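Long-range contacts in heme oxygenase (PDB 4RAJ), which probably opens the heme ring oxidatively to yield biliverdin, iron and carbon monoxide, as other heme oxygenases do: residues 50-55 with 105-109; 71-75 with 89-94; 149-153 with 176-180. All coordinates share one frame. Residues are numbered along the deposited sequence.

Contact 1. Residues 50-55 with 105-109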
loop_
_atom_site.group_PDB
_atom_site.type_symbol
_atom_site.label_atom_id
_atom_site.label_comp_id
_atom_site.label_asym_id
_atom_site.label_seq_id
_atom_site.Cartn_x
_atom_site.Cartn_y
_atom_site.Cartn_z
ATOM N N LYS A 50 15.262 10.204 10.971
ATOM C CA LYS A 50 15.078 9.620 9.641
ATOM C C LYS A 50 15.243 8.109 9.696
ATOM O O LYS A 50 14.642 7.391 8.901
ATOM C CB LYS A 50 16.052 10.209 8.616
ATOM C CG LYS A 50 17.440 10.482 9.118
ATOM C CD LYS A 50 18.268 11.142 8.019
ATOM C CE LYS A 50 17.528 12.313 7.377
ATOM N NZ LYS A 50 18.331 12.981 6.310
ATOM N N ASP A 51 16.044 7.615 10.638
ATOM C CA ASP A 51 16.210 6.165 10.765
ATOM C C ASP A 51 14.912 5.492 11.235
ATOM O O ASP A 51 14.566 4.400 10.785
ATOM C CB ASP A 51 17.349 5.823 11.733
ATOM C CG ASP A 51 18.713 6.304 11.247
ATOM O OD1 ASP A 51 18.926 6.445 10.019
ATOM O OD2 ASP A 51 19.591 6.526 12.110
ATOM N N LEU A 52 14.205 6.147 12.151
ATOM C CA LEU A 52 12.925 5.651 12.625
ATOM C C LEU A 52 11.915 5.655 11.485
ATOM O O LEU A 52 11.220 4.673 11.251
ATOM C CB LEU A 52 12.418 6.517 13.774
ATOM C CG LEU A 52 11.714 5.844 14.934
ATOM C CD1 LEU A 52 12.481 4.592 15.333
ATOM C CD2 LEU A 52 11.661 6.846 16.087
ATOM N N TYR A 53 11.867 6.779 10.778
ATOM C CA TYR A 53 11.004 6.944 9.626
ATOM C C TYR A 53 11.211 5.814 8.608
ATOM O O TYR A 53 10.261 5.173 8.150
ATOM C CB TYR A 53 11.272 8.313 8.985
ATOM C CG TYR A 53 10.576 8.522 7.668
ATOM C CD1 TYR A 53 9.218 8.821 7.615
ATOM C CD2 TYR A 53 11.273 8.421 6.471
ATOM C CE1 TYR A 53 8.576 9.017 6.395
ATOM C CE2 TYR A 53 10.646 8.616 5.257
ATOM C CZ TYR A 53 9.305 8.917 5.223
ATOM O OH TYR A 53 8.685 9.104 4.015
ATOM N N ALA A 54 12.465 5.561 8.275
ATOM C CA ALA A 54 12.804 4.569 7.252
ATOM C C ALA A 54 12.507 3.139 7.706
ATOM O O ALA A 54 12.081 2.297 6.911
ATOM C CB ALA A 54 14.280 4.708 6.860
ATOM N N LYS A 55 12.737 2.855 8.983
ATOM C CA LYS A 55 12.346 1.552 9.533
ATOM C C LYS A 55 10.848 1.326 9.424
ATOM O O LYS A 55 10.397 0.217 9.116
ATOM C CB LYS A 55 12.782 1.412 10.990
ATOM C CG LYS A 55 14.187 0.900 11.122
ATOM C CD LYS A 55 14.690 0.972 12.550
ATOM C CE LYS A 55 15.919 1.866 12.625
ATOM N NZ LYS A 55 16.857 1.465 13.715
ATOM N N HIS A 105 18.310 4.383 0.799
ATOM C CA HIS A 105 18.798 5.758 0.932
ATOM C C HIS A 105 19.009 6.176 2.389
ATOM O O HIS A 105 20.076 6.691 2.768
ATOM C CB HIS A 105 17.847 6.762 0.273
ATOM C CG HIS A 105 18.287 8.184 0.474
ATOM N ND1 HIS A 105 17.651 9.053 1.330
ATOM C CD2 HIS A 105 19.360 8.851 -0.013
ATOM C CE1 HIS A 105 18.293 10.211 1.337
ATOM N NE2 HIS A 105 19.324 10.117 0.521
ATOM N N TYR A 106 17.997 5.956 3.221
ATOM C CA TYR A 106 18.078 6.433 4.597
ATOM C C TYR A 106 18.995 5.594 5.467
ATOM O O TYR A 106 19.717 6.134 6.306
ATOM C CB TYR A 106 16.681 6.476 5.211
ATOM C CG TYR A 106 15.809 7.573 4.661
ATOM C CD1 TYR A 106 16.064 8.902 4.977
ATOM C CD2 TYR A 106 14.730 7.290 3.823
ATOM C CE1 TYR A 106 15.273 9.917 4.486
ATOM C CE2 TYR A 106 13.931 8.313 3.320
ATOM C CZ TYR A 106 14.216 9.628 3.662
ATOM O OH TYR A 106 13.449 10.668 3.184
ATOM N N LEU A 107 18.984 4.279 5.261
ATOM C CA LEU A 107 19.595 3.361 6.223
ATOM C C LEU A 107 20.968 2.846 5.786
ATOM O O LEU A 107 21.757 2.364 6.612
ATOM C CB LEU A 107 18.657 2.181 6.486
ATOM C CG LEU A 107 17.298 2.512 7.109
ATOM C CD1 LEU A 107 16.565 1.240 7.477
ATOM C CD2 LEU A 107 17.465 3.407 8.350
ATOM N N GLY A 108 21.256 2.938 4.494
ATOM C CA GLY A 108 22.584 2.605 4.008
ATOM C C GLY A 108 22.867 1.116 3.961
ATOM O O GLY A 108 21.960 0.306 3.820
ATOM N N ALA A 109 24.138 0.758 4.096
ATOM C CA ALA A 109 24.593 -0.596 3.777
ATOM C C ALA A 109 23.869 -1.703 4.550
ATOM O O ALA A 109 23.553 -2.756 3.989
ATOM C CB ALA A 109 26.097 -0.701 4.013
HETATM O O HOH W 1 20.215 8.274 8.099
#
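Helix-on-helix packing joins the first turns of helix 50-76 to the last turn of helix 96-107 in this all-helical heme oxygenase domain. The aromatic component is an offset edge-to-face pair: Tyr53 turns the edge of its ring to a face of Tyr106, with planes at 80°, centroids 5.6 Å apart and Tyr53 CE2 3.8 Å from Tyr106 CE2. Apolar contacts lie beside it. Ala54 CB, small enough to let the backbones come close, sits 3.4 Å from Tyr106 CB and 3.7 Å from Leu107 CG; the CA atoms of Ala54 and Tyr106 are 6.2 Å apart. Lys50 CB also meets Tyr106 CD1 at 3.9 Å. No direct hydrogen bond links the segments; a water bridges them, donating to Asp51 OD1 (2.9 Å) and to Tyr106 O (2.8 Å), a carbonyl of the helix's last turn. Gly108 then leaves helical geometry with positive phi. Beyond the pair, Tyr106 OH is hydrogen-bonded to Gly173 O, and the Tyr53 ring meets Phe166 edge-to-face while the Tyr53 side chain also packs on Val158 and Ala162 of helix 155-165, so Tyr53 joins a third helix to the two that meet here.

Contact 2. Residues 71-75 with 89-94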
loop_
_atom_site.group_PDB
_atom_site.type_symbol
_atom_site.label_atom_id
_atom_site.label_comp_id
_atom_site.label_asym_id
_atom_site.label_seq_id
_atom_site.Cartn_x
_atom_site.Cartn_y
_atom_site.Cartn_z
ATOM N N LEU A 71 0.269 -10.350 -7.181
ATOM C CA LEU A 71 -0.301 -9.872 -8.435
ATOM C C LEU A 71 0.493 -10.368 -9.639
ATOM O O LEU A 71 -0.083 -10.765 -10.662
ATOM C CB LEU A 71 -0.349 -8.344 -8.472
ATOM C CG LEU A 71 -1.345 -7.647 -7.541
ATOM C CD1 LEU A 71 -0.953 -6.176 -7.357
ATOM C CD2 LEU A 71 -2.761 -7.769 -8.084
ATOM N N ASP A 72 1.818 -10.318 -9.528
ATOM C CA ASP A 72 2.678 -10.750 -10.635
ATOM C C ASP A 72 2.488 -12.231 -10.924
ATOM O O ASP A 72 2.525 -12.660 -12.079
ATOM C CB ASP A 72 4.147 -10.456 -10.327
ATOM C CG ASP A 72 4.496 -8.983 -10.488
ATOM O OD1 ASP A 72 3.681 -8.217 -11.054
ATOM O OD2 ASP A 72 5.599 -8.596 -10.058
ATOM N N GLU A 73 2.288 -13.001 -9.860
ATOM C CA GLU A 73 1.996 -14.422 -9.965
ATOM C C GLU A 73 0.667 -14.668 -10.674
ATOM O O GLU A 73 0.556 -15.584 -11.496
ATOM C CB GLU A 73 1.966 -15.063 -8.578
ATOM C CG GLU A 73 2.089 -16.574 -8.606
ATOM C CD GLU A 73 3.434 -17.022 -9.138
ATOM O OE1 GLU A 73 4.368 -17.183 -8.323
ATOM O OE2 GLU A 73 3.561 -17.206 -10.370
ATOM N N ALA A 74 -0.342 -13.863 -10.341
ATOM C CA ALA A 74 -1.648 -13.976 -10.988
ATOM C C ALA A 74 -1.547 -13.595 -12.469
ATOM O O ALA A 74 -2.138 -14.266 -13.320
ATOM C CB ALA A 74 -2.693 -13.109 -10.276
ATOM N N LEU A 75 -0.794 -12.538 -12.777
ATOM C CA LEU A 75 -0.598 -12.140 -14.171
ATOM C C LEU A 75 0.133 -13.217 -14.958
ATOM O O LEU A 75 -0.197 -13.496 -16.113
ATOM C CB LEU A 75 0.169 -10.830 -14.263
ATOM C CG LEU A 75 -0.580 -9.567 -13.854
ATOM C CD1 LEU A 75 0.400 -8.405 -13.802
ATOM C CD2 LEU A 75 -1.727 -9.271 -14.819
ATOM N N LEU A 89 -2.083 -1.733 -13.715
ATOM C CA LEU A 89 -1.202 -2.212 -12.645
ATOM C C LEU A 89 0.277 -2.007 -12.953
ATOM O O LEU A 89 1.062 -1.615 -12.087
ATOM C CB LEU A 89 -1.446 -3.704 -12.376
ATOM C CG LEU A 89 -2.767 -4.098 -11.733
ATOM C CD1 LEU A 89 -2.908 -5.622 -11.709
ATOM C CD2 LEU A 89 -2.845 -3.541 -10.328
ATOM N N LYS A 90 0.656 -2.292 -14.192
ATOM C CA LYS A 90 2.056 -2.343 -14.561
ATOM C C LYS A 90 2.528 -1.035 -15.182
ATOM O O LYS A 90 3.596 -0.991 -15.774
ATOM C CB LYS A 90 2.301 -3.506 -15.527
ATOM C CG LYS A 90 1.790 -4.856 -15.012
ATOM C CD LYS A 90 2.544 -5.321 -13.776
ATOM C CE LYS A 90 4.025 -5.465 -14.049
ATOM N NZ LYS A 90 4.730 -6.083 -12.894
ATOM N N GLY A 91 1.745 0.031 -15.034
ATOM C CA GLY A 91 2.080 1.287 -15.691
ATOM C C GLY A 91 2.534 2.396 -14.760
ATOM O O GLY A 91 2.500 3.573 -15.123
ATOM N N GLY A 92 2.963 2.025 -13.560
ATOM C CA GLY A 92 3.469 2.987 -12.594
ATOM C C GLY A 92 2.867 2.896 -11.199
ATOM O O GLY A 92 3.339 3.554 -10.273
ATOM N N LEU A 93 1.814 2.105 -11.033
ATOM C CA LEU A 93 1.187 2.001 -9.730
ATOM C C LEU A 93 2.088 1.360 -8.684
ATOM O O LEU A 93 2.007 1.716 -7.502
ATOM C CB LEU A 93 -0.106 1.187 -9.808
ATOM C CG LEU A 93 -1.487 1.844 -9.826
ATOM C CD1 LEU A 93 -2.539 0.780 -9.545
ATOM C CD2 LEU A 93 -1.624 2.998 -8.851
ATOM N N TYR A 94 2.900 0.388 -9.112
ATOM C CA TYR A 94 3.690 -0.419 -8.183
ATOM C C TYR A 94 4.637 0.450 -7.344
ATOM O O TYR A 94 5.231 1.405 -7.860
ATOM C CB TYR A 94 4.498 -1.481 -8.932
ATOM C CG TYR A 94 3.742 -2.755 -9.278
ATOM C CD1 TYR A 94 2.349 -2.786 -9.342
ATOM C CD2 TYR A 94 4.435 -3.937 -9.528
ATOM C CE1 TYR A 94 1.670 -3.969 -9.662
ATOM C CE2 TYR A 94 3.769 -5.116 -9.848
ATOM C CZ TYR A 94 2.389 -5.126 -9.921
ATOM O OH TYR A 94 1.736 -6.312 -10.243
#
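In the all-helical heme oxygenase fold, the end of helix 86-89 and the loop that leads to helix 96-107 pack here against the C-terminal part of helix 50-76. Leu89, still helical, comes first, its CD1 4.2 Å from Leu71 CD2; both leucines also touch Val82 of helix 80-84 and Val144 of helix 140-151, so this end of the contact belongs to the core. Lys90, the first residue to leave helical angles, folds its side chain back past Leu75, with CD 3.8 Å from Leu75 CD1, and carries its ammonium group to Asp72 in a salt bridge. Gly91 and Gly92 turn the chain; at the positive phi of Gly92 a side chain would collide with the preceding carbonyl oxygen. Tyr94 then points back at the helix, its CE1 4.1 Å from Leu71 CD1. Two donors thus converge on one carboxylate oxygen: Asp72 OD1 accepts hydrogen bonds from Lys90 NZ at 3.0 Å and from Tyr94 OH at 2.8 Å.

Contact 3. Residues 149-153 with 176-180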
loop_
_atom_site.group_PDB
_atom_site.type_symbol
_atom_site.label_atom_id
_atom_site.label_comp_id
_atom_site.label_asym_id
_atom_site.label_seq_id
_atom_site.Cartn_x
_atom_site.Cartn_y
_atom_site.Cartn_z
ATOM N N LEU A 149 -3.743 3.070 -4.142
ATOM C CA LEU A 149 -4.393 4.326 -4.483
ATOM C C LEU A 149 -4.191 5.354 -3.365
ATOM O O LEU A 149 -4.129 6.558 -3.620
ATOM C CB LEU A 149 -5.881 4.097 -4.788
ATOM C CG LEU A 149 -6.194 3.882 -6.281
ATOM C CD1 LEU A 149 -5.363 2.771 -6.904
ATOM C CD2 LEU A 149 -7.677 3.622 -6.518
ATOM N N ALA A 150 -4.029 4.881 -2.137
ATOM C CA ALA A 150 -3.724 5.783 -1.025
ATOM C C ALA A 150 -2.318 6.369 -1.168
ATOM O O ALA A 150 -2.103 7.548 -0.869
ATOM C CB ALA A 150 -3.882 5.063 0.312
ATOM N N MET A 151 -1.365 5.561 -1.641
ATOM C CA MET A 151 -0.005 6.062 -1.879
ATOM C C MET A 151 -0.004 7.196 -2.894
ATOM O O MET A 151 0.776 8.161 -2.773
ATOM C CB MET A 151 0.905 4.927 -2.352
ATOM C CG MET A 151 1.063 3.851 -1.278
ATOM S SD MET A 151 2.000 4.489 0.136
ATOM C CE MET A 151 3.499 4.891 -0.755
ATOM N N ALA A 152 -0.883 7.069 -3.889
ATOM C CA ALA A 152 -1.009 8.059 -4.966
ATOM C C ALA A 152 -1.755 9.311 -4.496
ATOM O O ALA A 152 -1.767 10.343 -5.181
ATOM C CB ALA A 152 -1.722 7.437 -6.165
ATOM N N SER A 153 -2.347 9.203 -3.310
ATOM C CA SER A 153 -3.233 10.209 -2.748
ATOM C C SER A 153 -2.660 10.891 -1.513
ATOM O O SER A 153 -1.956 11.901 -1.612
ATOM C CB SER A 153 -4.564 9.567 -2.376
ATOM O OG SER A 153 -5.179 10.251 -1.298
ATOM N N ALA A 176 9.155 6.236 -2.582
ATOM C CA ALA A 176 7.951 5.480 -2.221
ATOM C C ALA A 176 6.684 6.204 -2.664
ATOM O O ALA A 176 5.663 5.571 -2.951
ATOM C CB ALA A 176 7.908 5.232 -0.711
ATOM N N PHE A 177 6.761 7.534 -2.702
ATOM C CA PHE A 177 5.618 8.396 -3.001
ATOM C C PHE A 177 5.733 9.132 -4.349
ATOM O O PHE A 177 4.905 9.994 -4.659
ATOM C CB PHE A 177 5.456 9.420 -1.875
ATOM C CG PHE A 177 5.409 8.796 -0.505
ATOM C CD1 PHE A 177 4.281 8.118 -0.083
ATOM C CD2 PHE A 177 6.500 8.879 0.352
ATOM C CE1 PHE A 177 4.245 7.533 1.173
ATOM C CE2 PHE A 177 6.465 8.303 1.610
ATOM C CZ PHE A 177 5.342 7.629 2.022
ATOM N N ASP A 178 6.744 8.796 -5.141
ATOM C CA ASP A 178 6.961 9.494 -6.410
ATOM C C ASP A 178 6.278 8.798 -7.594
ATOM O O ASP A 178 6.198 7.565 -7.650
ATOM C CB ASP A 178 8.454 9.629 -6.716
ATOM C CG ASP A 178 9.178 10.580 -5.767
ATOM O OD1 ASP A 178 8.533 11.396 -5.059
ATOM O OD2 ASP A 178 10.414 10.498 -5.725
ATOM N N TYR A 179 5.806 9.607 -8.540
ATOM C CA TYR A 179 5.190 9.111 -9.766
ATOM C C TYR A 179 5.769 9.885 -10.933
ATOM O O TYR A 179 5.156 10.824 -11.433
ATOM C CB TYR A 179 3.662 9.257 -9.712
ATOM C CG TYR A 179 3.068 8.390 -8.611
ATOM C CD1 TYR A 179 3.042 8.842 -7.290
ATOM C CD2 TYR A 179 2.560 7.128 -8.886
ATOM C CE1 TYR A 179 2.529 8.050 -6.261
ATOM C CE2 TYR A 179 2.034 6.323 -7.861
ATOM C CZ TYR A 179 2.027 6.796 -6.556
ATOM O OH TYR A 179 1.528 6.023 -5.524
ATOM N N THR A 180 6.957 9.481 -11.364
ATOM C CA THR A 180 7.724 10.268 -12.327
ATOM C C THR A 180 7.411 9.933 -13.792
ATOM O O THR A 180 7.937 10.580 -14.701
ATOM C CB THR A 180 9.221 10.075 -12.096
ATOM O OG1 THR A 180 9.552 8.704 -12.340
ATOM C CG2 THR A 180 9.577 10.431 -10.662
#
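Met151 and Tyr179 carry most of this contact between the end of helix 140-151 and the loop joining helices 155-165 and 184-200, with Phe177 next. The Met151 side chain bends through three m rotamers and reaches across to the loop, where its CE lies 3.2 Å from Ala176 O and 3.4 Å from Phe177 CE1. Its SD is 5.1 Å from the Phe177 ring centroid, an oblique Met-aromatic contact. Tyr179 comes from the loop side and brings its hydroxyl up to the backbone at the helix end: OH is 3.3 Å from Met151 C and 3.1 Å from Ala152 N, the latter at an angle too poor for a hydrogen bond, while Tyr179 CZ packs 3.8 Å from Ala152 CB. Gln156 NE2 hydrogen-bonds both Met151 O and Phe177 O, and Arg95 makes a cation-pi contact with Tyr179. Ala150 belongs to the pocket holding PG6, probably a crystallisation component. By sequence, Ser153 to Gln156 match the glycine-rich kink of the distal helix, which lies over the heme in heme oxygenases.

Contacts 1 and 2 share helix 50-76 but sit far apart on it, with centres 26 Å apart and nearest atoms about 15 Å apart; in sequence, contact 2 falls between the two segments of contact 1. Contact 3 lies to one side of the line joining them, its centre 19 Å from that of contact 1 and 15 Å from that of contact 2, and touches both. Tyr53 OH packs 3.4 Å from Phe177 CE2, and Gly92 O lies 3.9 Å from Tyr179 CE2. The side chains of Tyr53 and Phe177 each lie about 5 Å from the bound PG6. No heme is bound; by family resemblance contact 3, at the distal helix, is probably nearest the heme site.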